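Local structure of fatty acyl CoA synthetase FADD13 (FATTY-ACYL-CoA SYNTHETASE) (Mycobacterium tuberculosis, 3R44) at residues A72-N77 / A126-A131; K249-I254 / K307-V312; Q469-Y474 / K486-A491. The protein belongs to the ANL superfamily of AMP-binding enzymes, built from a large N-terminal part and a smaller C-terminal domain. One frame throughout, in Å; residues are numbered along the deposited sequence.

Contact 1: residues A72-N77 / A126-A131; sequences ALLMPN and APVIDA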
loop_
_atom_site.group_PDB
_atom_site.type_symbol
_atom_site.label_atom_id
_atom_site.label_comp_id
_atom_site.label_asym_id
_atom_site.label_seq_id
_atom_site.Cartn_x
_atom_site.Cartn_y
_atom_site.Cartn_z
ATOM N N ALA A 72 -18.813 3.478 1.259
ATOM C CA ALA A 72 -17.640 3.903 0.487
ATOM C C ALA A 72 -17.171 5.267 0.987
ATOM O O ALA A 72 -17.974 6.155 1.289
ATOM C CB ALA A 72 -17.960 3.959 -1.036
ATOM N N LEU A 73 -15.855 5.440 0.991
ATOM C CA LEU A 73 -15.203 6.667 1.468
ATOM C C LEU A 73 -14.331 7.193 0.362
ATOM O O LEU A 73 -13.340 6.552 -0.007
ATOM C CB LEU A 73 -14.392 6.415 2.744
ATOM C CG LEU A 73 -15.155 5.856 3.951
ATOM C CD1 LEU A 73 -14.137 5.496 5.069
ATOM C CD2 LEU A 73 -16.214 6.819 4.417
ATOM N N LEU A 74 -14.722 8.333 -0.196
ATOM C CA LEU A 74 -13.967 8.971 -1.296
ATOM C C LEU A 74 -13.640 10.417 -0.925
ATOM O O LEU A 74 -14.378 11.354 -1.270
ATOM C CB LEU A 74 -14.827 8.906 -2.578
ATOM C CG LEU A 74 -14.259 9.322 -3.928
ATOM C CD1 LEU A 74 -13.016 8.430 -4.306
ATOM C CD2 LEU A 74 -15.306 9.340 -5.068
ATOM N N MET A 75 -12.582 10.588 -0.144
ATOM C CA MET A 75 -12.342 11.861 0.477
ATOM C C MET A 75 -10.874 12.058 0.846
ATOM O O MET A 75 -10.092 11.107 0.911
ATOM C CB MET A 75 -13.207 12.025 1.736
ATOM C CG MET A 75 -12.915 10.991 2.788
ATOM S SD MET A 75 -14.244 10.868 4.047
ATOM C CE MET A 75 -15.353 9.811 3.195
ATOM N N PRO A 76 -10.527 13.311 1.112
ATOM C CA PRO A 76 -9.187 13.623 1.534
ATOM C C PRO A 76 -8.911 13.130 2.916
ATOM O O PRO A 76 -9.835 12.834 3.706
ATOM C CB PRO A 76 -9.167 15.139 1.595
ATOM C CG PRO A 76 -10.499 15.579 1.595
ATOM C CD PRO A 76 -11.332 14.535 0.936
ATOM N N ASN A 77 -7.638 13.055 3.230
ATOM C CA ASN A 77 -7.261 12.708 4.609
ATOM C C ASN A 77 -7.856 13.734 5.578
ATOM O O ASN A 77 -7.771 14.967 5.361
ATOM C CB ASN A 77 -5.738 12.741 4.740
ATOM C CG ASN A 77 -5.088 11.529 4.158
ATOM O OD1 ASN A 77 -5.654 10.855 3.283
ATOM N ND2 ASN A 77 -3.880 11.246 4.612
ATOM N N ALA A 126 -16.193 15.744 -5.849
ATOM C CA ALA A 126 -17.535 16.086 -6.373
ATOM C C ALA A 126 -17.667 15.876 -7.905
ATOM O O ALA A 126 -18.690 15.338 -8.378
ATOM C CB ALA A 126 -17.956 17.470 -5.966
ATOM N N PRO A 127 -16.635 16.222 -8.686
ATOM C CA PRO A 127 -16.778 15.977 -10.110
ATOM C C PRO A 127 -16.911 14.504 -10.514
ATOM O O PRO A 127 -17.679 14.204 -11.439
ATOM C CB PRO A 127 -15.489 16.576 -10.702
ATOM C CG PRO A 127 -14.964 17.480 -9.645
ATOM C CD PRO A 127 -15.323 16.808 -8.390
ATOM N N VAL A 128 -16.172 13.600 -9.867
ATOM C CA VAL A 128 -16.343 12.171 -10.122
ATOM C C VAL A 128 -17.742 11.683 -9.755
ATOM O O VAL A 128 -18.373 10.968 -10.541
ATOM C CB VAL A 128 -15.253 11.288 -9.397
ATOM C CG1 VAL A 128 -15.751 9.911 -9.103
ATOM C CG2 VAL A 128 -13.966 11.247 -10.232
ATOM N N ILE A 129 -18.222 12.089 -8.584
ATOM C CA ILE A 129 -19.522 11.648 -8.109
ATOM C C ILE A 129 -20.607 12.197 -9.024
ATOM O O ILE A 129 -21.549 11.481 -9.389
ATOM C CB ILE A 129 -19.774 12.070 -6.634
ATOM C CG1 ILE A 129 -18.850 11.328 -5.687
ATOM C CG2 ILE A 129 -21.283 11.911 -6.292
ATOM C CD1 ILE A 129 -18.934 9.734 -5.735
ATOM N N ASP A 130 -20.470 13.458 -9.427
ATOM C CA ASP A 130 -21.435 14.062 -10.349
ATOM C C ASP A 130 -21.520 13.284 -11.655
ATOM O O ASP A 130 -22.611 12.947 -12.115
ATOM C CB ASP A 130 -21.068 15.520 -10.643
ATOM C CG ASP A 130 -21.349 16.445 -9.456
ATOM O OD1 ASP A 130 -21.997 16.015 -8.473
ATOM O OD2 ASP A 130 -20.901 17.605 -9.489
ATOM N N ALA A 131 -20.354 12.969 -12.219
ATOM C CA ALA A 131 -20.282 12.209 -13.465
ATOM C C ALA A 131 -20.985 10.853 -13.253
ATOM O O ALA A 131 -21.768 10.406 -14.096
ATOM C CB ALA A 131 -18.812 12.017 -13.900
#
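With CG of Leu-74 swung opposite the backbone N (chi1 -172°), the isobutyl group stands out from strand 70-74 and sends its CD2 methyl to Val-128 and Ile-129 of the helix that begins at Ala-126. Ile-129 answers by turning CG1 to the side of its own backbone N, and the second bend, at chi2 (-58°), brings CD1 up to the leucine methyl. CD2 of Leu-74 lies 3.7 Å from CD1 of Ile-129. The CG1 methylene of Ile-129 is 4.1 Å from the same CD2, so this one methyl leans on the outer bond of the isoleucine chain as well as on its end. These two side chains run past one another in opposite directions. Val-128, one residue earlier on the helix, meets Leu-74 nearly at a right angle, its CG1 being 4.1 Å from CD2. CD2 therefore fits into the notch between the side chains of two consecutive helix residues. The interaction is purely apolar and small, 86 Å² in all, and the backbones stay well separated, the nearest CA atoms being those of Leu-74 and Ile-129 at 9.2 Å.

Strand 70-74 is an inner strand of a four-stranded parallel sheet, bonded through Leu-73 to the strand at 94-97 and through Ala-72 and Leu-74 to strand 118-121. Helix 126-134 covers the face to which Leu-74 points and leads from strand 118-121 to strand 144-147. Val-107 of helix 104-114 touches both Leu-74 and Val-128, so this second helix shares the apolar patch, whereas Leu-73 and Met-75 pack against helix 79-91.

Contact 2: residues K249-I254 / K307-V312; sequences KVWSLI and KNIEVV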
loop_
_atom_site.group_PDB
_atom_site.type_symbol
_atom_site.label_atom_id
_atom_site.label_comp_id
_atom_site.label_asym_id
_atom_site.label_seq_id
_atom_site.Cartn_x
_atom_site.Cartn_y
_atom_site.Cartn_z
ATOM N N LYS A 249 7.175 22.411 3.283
ATOM C CA LYS A 249 6.478 22.680 4.538
ATOM C C LYS A 249 6.652 21.556 5.552
ATOM O O LYS A 249 6.349 21.740 6.755
ATOM C CB LYS A 249 4.971 22.883 4.303
ATOM C CG LYS A 249 4.631 24.060 3.408
ATOM C CD LYS A 249 3.289 24.687 3.807
ATOM C CE LYS A 249 2.974 25.907 2.932
ATOM N NZ LYS A 249 2.075 25.403 1.816
ATOM N N VAL A 250 7.137 20.396 5.121
ATOM C CA VAL A 250 7.114 19.209 5.999
ATOM C C VAL A 250 8.105 19.250 7.165
ATOM O O VAL A 250 7.779 18.821 8.271
ATOM C CB VAL A 250 7.222 17.909 5.181
ATOM C CG1 VAL A 250 8.527 17.824 4.487
ATOM C CG2 VAL A 250 6.924 16.624 6.039
ATOM N N TRP A 251 9.294 19.806 6.952
ATOM C CA TRP A 251 10.281 19.814 8.039
ATOM C C TRP A 251 9.808 20.715 9.165
ATOM O O TRP A 251 10.043 20.415 10.315
ATOM C CB TRP A 251 11.680 20.210 7.569
ATOM C CG TRP A 251 12.400 19.118 6.800
ATOM C CD1 TRP A 251 12.687 19.129 5.480
ATOM C CD2 TRP A 251 12.866 17.858 7.302
ATOM N NE1 TRP A 251 13.323 17.967 5.116
ATOM C CE2 TRP A 251 13.411 17.149 6.200
ATOM C CE3 TRP A 251 12.826 17.233 8.544
ATOM C CZ2 TRP A 251 13.977 15.878 6.325
ATOM C CZ3 TRP A 251 13.392 15.952 8.673
ATOM C CH2 TRP A 251 13.946 15.291 7.572
ATOM N N SER A 252 9.190 21.844 8.834
ATOM C CA SER A 252 8.641 22.747 9.841
ATOM C C SER A 252 7.614 22.015 10.691
ATOM O O SER A 252 7.488 22.231 11.881
ATOM C CB SER A 252 7.941 23.933 9.160
ATOM O OG SER A 252 7.515 24.879 10.120
ATOM N N LEU A 253 6.842 21.172 10.035
ATOM C CA LEU A 253 5.758 20.483 10.681
ATOM C C LEU A 253 6.379 19.461 11.605
ATOM O O LEU A 253 5.913 19.286 12.735
ATOM C CB LEU A 253 4.879 19.798 9.621
ATOM C CG LEU A 253 3.778 18.881 10.170
ATOM C CD1 LEU A 253 2.921 19.605 11.234
ATOM C CD2 LEU A 253 2.888 18.264 9.033
ATOM N N ILE A 254 7.408 18.777 11.113
ATOM C CA ILE A 254 8.116 17.742 11.875
ATOM C C ILE A 254 8.746 18.346 13.161
ATOM O O ILE A 254 8.675 17.763 14.263
ATOM C CB ILE A 254 9.169 17.064 10.977
ATOM C CG1 ILE A 254 8.508 16.003 10.090
ATOM C CG2 ILE A 254 10.336 16.471 11.779
ATOM C CD1 ILE A 254 9.447 15.461 8.998
ATOM N N LYS A 307 22.232 12.918 9.563
ATOM C CA LYS A 307 21.281 13.791 10.278
ATOM C C LYS A 307 20.663 13.031 11.471
ATOM O O LYS A 307 19.712 13.516 12.085
ATOM C CB LYS A 307 20.196 14.313 9.327
ATOM C CG LYS A 307 19.341 15.535 9.777
ATOM C CD LYS A 307 18.401 16.093 8.607
ATOM C CE LYS A 307 17.121 16.885 9.093
ATOM N NZ LYS A 307 17.494 18.277 9.601
ATOM N N ASN A 308 21.239 11.865 11.799
ATOM C CA ASN A 308 20.729 10.946 12.826
ATOM C C ASN A 308 19.290 10.489 12.596
ATOM O O ASN A 308 18.504 10.406 13.549
ATOM C CB ASN A 308 20.822 11.541 14.228
ATOM C CG ASN A 308 22.228 11.829 14.627
ATOM O OD1 ASN A 308 22.683 12.985 14.612
ATOM N ND2 ASN A 308 22.951 10.772 14.972
ATOM N N ILE A 309 18.943 10.238 11.341
ATOM C CA ILE A 309 17.603 9.739 11.005
ATOM C C ILE A 309 17.744 8.432 10.310
ATOM O O ILE A 309 18.508 8.339 9.353
ATOM C CB ILE A 309 16.811 10.723 10.121
ATOM C CG1 ILE A 309 16.636 12.061 10.874
ATOM C CG2 ILE A 309 15.463 10.112 9.632
ATOM C CD1 ILE A 309 16.084 13.194 9.964
ATOM N N GLU A 310 16.974 7.435 10.751
ATOM C CA GLU A 310 17.052 6.096 10.156
ATOM C C GLU A 310 15.891 5.845 9.213
ATOM O O GLU A 310 14.976 6.645 9.147
ATOM C CB GLU A 310 17.149 5.045 11.245
ATOM C CG GLU A 310 18.571 5.059 11.817
ATOM C CD GLU A 310 18.832 4.042 12.890
ATOM O OE1 GLU A 310 17.899 3.673 13.624
ATOM O OE2 GLU A 310 20.003 3.625 13.021
ATOM N N VAL A 311 15.932 4.728 8.493
ATOM C CA VAL A 311 14.876 4.396 7.561
ATOM C C VAL A 311 14.474 2.937 7.770
ATOM O O VAL A 311 15.338 2.063 7.860
ATOM C CB VAL A 311 15.321 4.653 6.090
ATOM C CG1 VAL A 311 14.183 4.428 5.155
ATOM C CG2 VAL A 311 15.795 6.128 5.920
ATOM N N VAL A 312 13.176 2.696 7.919
ATOM C CA VAL A 312 12.599 1.354 7.901
ATOM C C VAL A 312 11.940 1.144 6.531
ATOM O O VAL A 312 11.267 2.043 5.991
ATOM C CB VAL A 312 11.575 1.183 9.042
ATOM C CG1 VAL A 312 10.741 -0.129 8.884
ATOM C CG2 VAL A 312 12.320 1.362 10.421
#
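A lysine-over-indole cation-pi pair, Lys-307 upon Trp-251, marks the place where helix 298-306 ends in a Schellman motif and the chain turns into strand 310-316. Asn-308, with its positive phi of 57°, is the C-prime residue of that motif, and it separates the two residues that reach Trp-251 across the contact. The lysine chain runs out nearly straight from a CG set opposite its backbone N, passing the indole in the opposite direction, and bends only at its last torsion. CE comes down over one face of the six-membered ring, 3.8 Å above its plane but offset toward the rim, and touches CH2 and CZ3 of Trp-251, each at 3.9 Å. This is a CH-pi contact. Beyond the bend, NZ rises farther from the ring yet comes closer to its axis: it stands 4.9 Å from the ring centroid, 14° off the normal. The ammonium group has other partners too, a hydrogen bond to the carbonyl O of Phe-278 and a second cation-pi contact with the ring of that residue. Ile-309 comes from the opposite direction, and its CD1 reaches the six-membered end of the indole obliquely, 3.8 Å from CH2 and 4.1 Å from CZ3 of Trp-251. At the other end of the indole, NE1 gives a hydrogen bond to the carbonyl O of Met-272, which probably helps to hold the turn of the ring.

Trp-251 thus bridges from helix 247-256 to the turn that leads into strand 310-316 of the large mixed sheet. Val-250 and Ile-254 seat the same helix on Leu-215 of strand 213-216 and also touch Met-272 of helix 266-274. Ile-309, for its part, packs on Phe-289 of the adjacent parallel strand 288-291.

Contact 3: residues Q469-Y474 / K486-A491; sequences QQIVEY and KKVIFA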
loop_
_atom_site.group_PDB
_atom_site.type_symbol
_atom_site.label_atom_id
_atom_site.label_comp_id
_atom_site.label_asym_id
_atom_site.label_seq_id
_atom_site.Cartn_x
_atom_site.Cartn_y
_atom_site.Cartn_z
ATOM N N GLN A 469 21.606 -10.871 -31.964
ATOM C CA GLN A 469 21.679 -12.328 -32.113
ATOM C C GLN A 469 22.480 -12.986 -31.039
ATOM O O GLN A 469 22.200 -14.121 -30.620
ATOM C CB GLN A 469 22.288 -12.718 -33.458
ATOM C CG GLN A 469 21.231 -12.745 -34.515
ATOM C CD GLN A 469 20.387 -14.016 -34.446
ATOM O OE1 GLN A 469 19.198 -13.988 -34.743
ATOM N NE2 GLN A 469 21.003 -15.127 -34.052
ATOM N N GLN A 470 23.523 -12.280 -30.644
ATOM C CA GLN A 470 24.419 -12.780 -29.635
ATOM C C GLN A 470 23.721 -12.840 -28.279
ATOM O O GLN A 470 23.871 -13.816 -27.545
ATOM C CB GLN A 470 25.643 -11.882 -29.576
ATOM C CG GLN A 470 26.224 -11.728 -28.199
ATOM C CD GLN A 470 27.486 -10.907 -28.211
ATOM O OE1 GLN A 470 27.873 -10.338 -29.249
ATOM N NE2 GLN A 470 28.161 -10.844 -27.062
ATOM N N ILE A 471 22.956 -11.798 -27.935
ATOM C CA ILE A 471 22.193 -11.824 -26.693
ATOM C C ILE A 471 21.212 -12.990 -26.764
ATOM O O ILE A 471 21.096 -13.751 -25.811
ATOM C CB ILE A 471 21.446 -10.449 -26.430
ATOM C CG1 ILE A 471 22.422 -9.415 -25.928
ATOM C CG2 ILE A 471 20.349 -10.563 -25.393
ATOM C CD1 ILE A 471 21.903 -7.971 -26.082
ATOM N N VAL A 472 20.516 -13.179 -27.873
ATOM C CA VAL A 472 19.439 -14.177 -27.837
ATOM C C VAL A 472 20.023 -15.575 -27.823
ATOM O O VAL A 472 19.634 -16.424 -27.014
ATOM C CB VAL A 472 18.467 -14.048 -28.974
ATOM C CG1 VAL A 472 17.426 -15.188 -28.912
ATOM C CG2 VAL A 472 17.798 -12.689 -28.919
ATOM N N GLU A 473 21.005 -15.813 -28.680
ATOM C CA GLU A 473 21.679 -17.106 -28.624
ATOM C C GLU A 473 22.349 -17.301 -27.255
ATOM O O GLU A 473 22.283 -18.388 -26.712
ATOM C CB GLU A 473 22.605 -17.318 -29.819
ATOM C CG GLU A 473 21.798 -17.657 -31.091
ATOM C CD GLU A 473 22.678 -18.036 -32.267
ATOM O OE1 GLU A 473 22.331 -17.664 -33.409
ATOM O OE2 GLU A 473 23.723 -18.689 -32.047
ATOM N N TYR A 474 22.873 -16.252 -26.632
ATOM C CA TYR A 474 23.388 -16.395 -25.256
ATOM C C TYR A 474 22.311 -16.757 -24.241
ATOM O O TYR A 474 22.503 -17.660 -23.424
ATOM C CB TYR A 474 24.083 -15.135 -24.801
ATOM C CG TYR A 474 24.654 -15.203 -23.416
ATOM C CD1 TYR A 474 25.945 -15.676 -23.209
ATOM C CD2 TYR A 474 23.920 -14.796 -22.320
ATOM C CE1 TYR A 474 26.490 -15.737 -21.931
ATOM C CE2 TYR A 474 24.450 -14.826 -21.042
ATOM C CZ TYR A 474 25.734 -15.309 -20.850
ATOM O OH TYR A 474 26.267 -15.357 -19.587
ATOM N N LYS A 486 11.639 -12.083 -27.231
ATOM C CA LYS A 486 11.238 -12.186 -28.631
ATOM C C LYS A 486 11.600 -10.940 -29.437
ATOM O O LYS A 486 11.540 -10.954 -30.650
ATOM C CB LYS A 486 9.756 -12.596 -28.799
ATOM C CG LYS A 486 9.491 -14.091 -28.458
ATOM C CD LYS A 486 8.029 -14.552 -28.717
ATOM C CE LYS A 486 7.651 -15.828 -27.949
ATOM N NZ LYS A 486 8.192 -17.081 -28.565
ATOM N N LYS A 487 12.011 -9.878 -28.769
ATOM C CA LYS A 487 12.545 -8.695 -29.410
ATOM C C LYS A 487 13.685 -8.221 -28.510
ATOM O O LYS A 487 13.569 -8.275 -27.275
ATOM C CB LYS A 487 11.450 -7.613 -29.462
ATOM C CG LYS A 487 11.735 -6.434 -30.328
ATOM N N VAL A 488 14.786 -7.792 -29.091
ATOM C CA VAL A 488 15.800 -7.090 -28.343
ATOM C C VAL A 488 15.883 -5.668 -28.941
ATOM O O VAL A 488 16.039 -5.482 -30.178
ATOM C CB VAL A 488 17.185 -7.805 -28.430
ATOM C CG1 VAL A 488 18.259 -6.915 -27.837
ATOM C CG2 VAL A 488 17.151 -9.199 -27.727
ATOM N N ILE A 489 15.810 -4.664 -28.089
ATOM C CA ILE A 489 15.779 -3.265 -28.524
ATOM C C ILE A 489 16.945 -2.563 -27.852
ATOM O O ILE A 489 16.960 -2.482 -26.658
ATOM C CB ILE A 489 14.464 -2.568 -28.115
ATOM C CG1 ILE A 489 13.299 -3.148 -28.916
ATOM C CG2 ILE A 489 14.542 -1.036 -28.255
ATOM C CD1 ILE A 489 11.950 -2.764 -28.358
ATOM N N PHE A 490 17.912 -2.079 -28.626
ATOM C CA PHE A 490 18.989 -1.290 -28.064
ATOM C C PHE A 490 18.472 0.125 -27.851
ATOM O O PHE A 490 17.720 0.658 -28.672
ATOM C CB PHE A 490 20.210 -1.322 -28.965
ATOM C CG PHE A 490 20.898 -2.655 -29.008
ATOM C CD1 PHE A 490 21.565 -3.129 -27.887
ATOM C CD2 PHE A 490 20.886 -3.433 -30.159
ATOM C CE1 PHE A 490 22.196 -4.371 -27.914
ATOM C CE2 PHE A 490 21.546 -4.690 -30.199
ATOM C CZ PHE A 490 22.187 -5.144 -29.065
ATOM N N ALA A 491 18.847 0.712 -26.726
ATOM C CA ALA A 491 18.482 2.101 -26.400
ATOM C C ALA A 491 19.709 2.796 -25.929
ATOM O O ALA A 491 20.617 2.160 -25.350
ATOM C CB ALA A 491 17.415 2.124 -25.265
#
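Val-488 is the bump of strand 487-490 that presses against helix 468-478, its two methyls spread against the neighbouring residues Ile-471 and Val-472. CG2 of Val-488 fills the dip between them, 3.7 Å from CG2 of Val-472 and 4.2 Å from CG2 of Ile-471. The two valines slide past each other in opposite directions and touch through one methyl apiece. The other methyl of Val-488, CG1, turns along the strand and lies 4.2 Å from CD1 of Ile-471.

Ile-471 supplies a projection of its own. CG1 opposite the carbonyl carbon (chi1 -77°) and an extended second torsion push CD1 out from the helix into the hollow between Val-488 and the ring of Phe-490. There it rests 4.0 Å from CE1 and 4.1 Å from CZ of Phe-490, at an oblique approach. The phenylalanine, two residues on from Val-488, reaches in with its CE1 and CZ atoms and closes that hollow at one end. The surfaces are apolar throughout and bury 144 Å² together. Helix and strand axes pass 9.3 Å apart with their N-to-C directions at 138°, close enough for a valine to touch without any long side chain in between.

The pair forms the second half of a beta-alpha-beta unit, in which strand 454-461 leads through helix 468-478 to strand 487-490, lying parallel beside the first at the margin of a three-stranded sheet. Phe-490 also leans on Val-459 and Ala-461 of strand 454-461. Ile-471 reaches Ile-432 of helix 425-432, so two helices share this face, while Ile-489 touches Tyr-511 of helix 504-511.

The three contacts follow one another along the chain, each closing before the next begins. Contacts 1 and 2 both fall in the large N-terminal part, their centres 31 Å apart and their nearest atoms about 11 Å: contact 1 sets a helix on the four-stranded parallel sheet, contact 2 ties a helix to the turn leading into the nine-stranded mixed one. Contact 3 lies in the C-terminal domain, its centre 47 Å from that of contact 1 and 45 Å from that of contact 2, on a small sheet of its own. The three thus belong to three different sheets, consistent with a large and a small part that pack largely on their own.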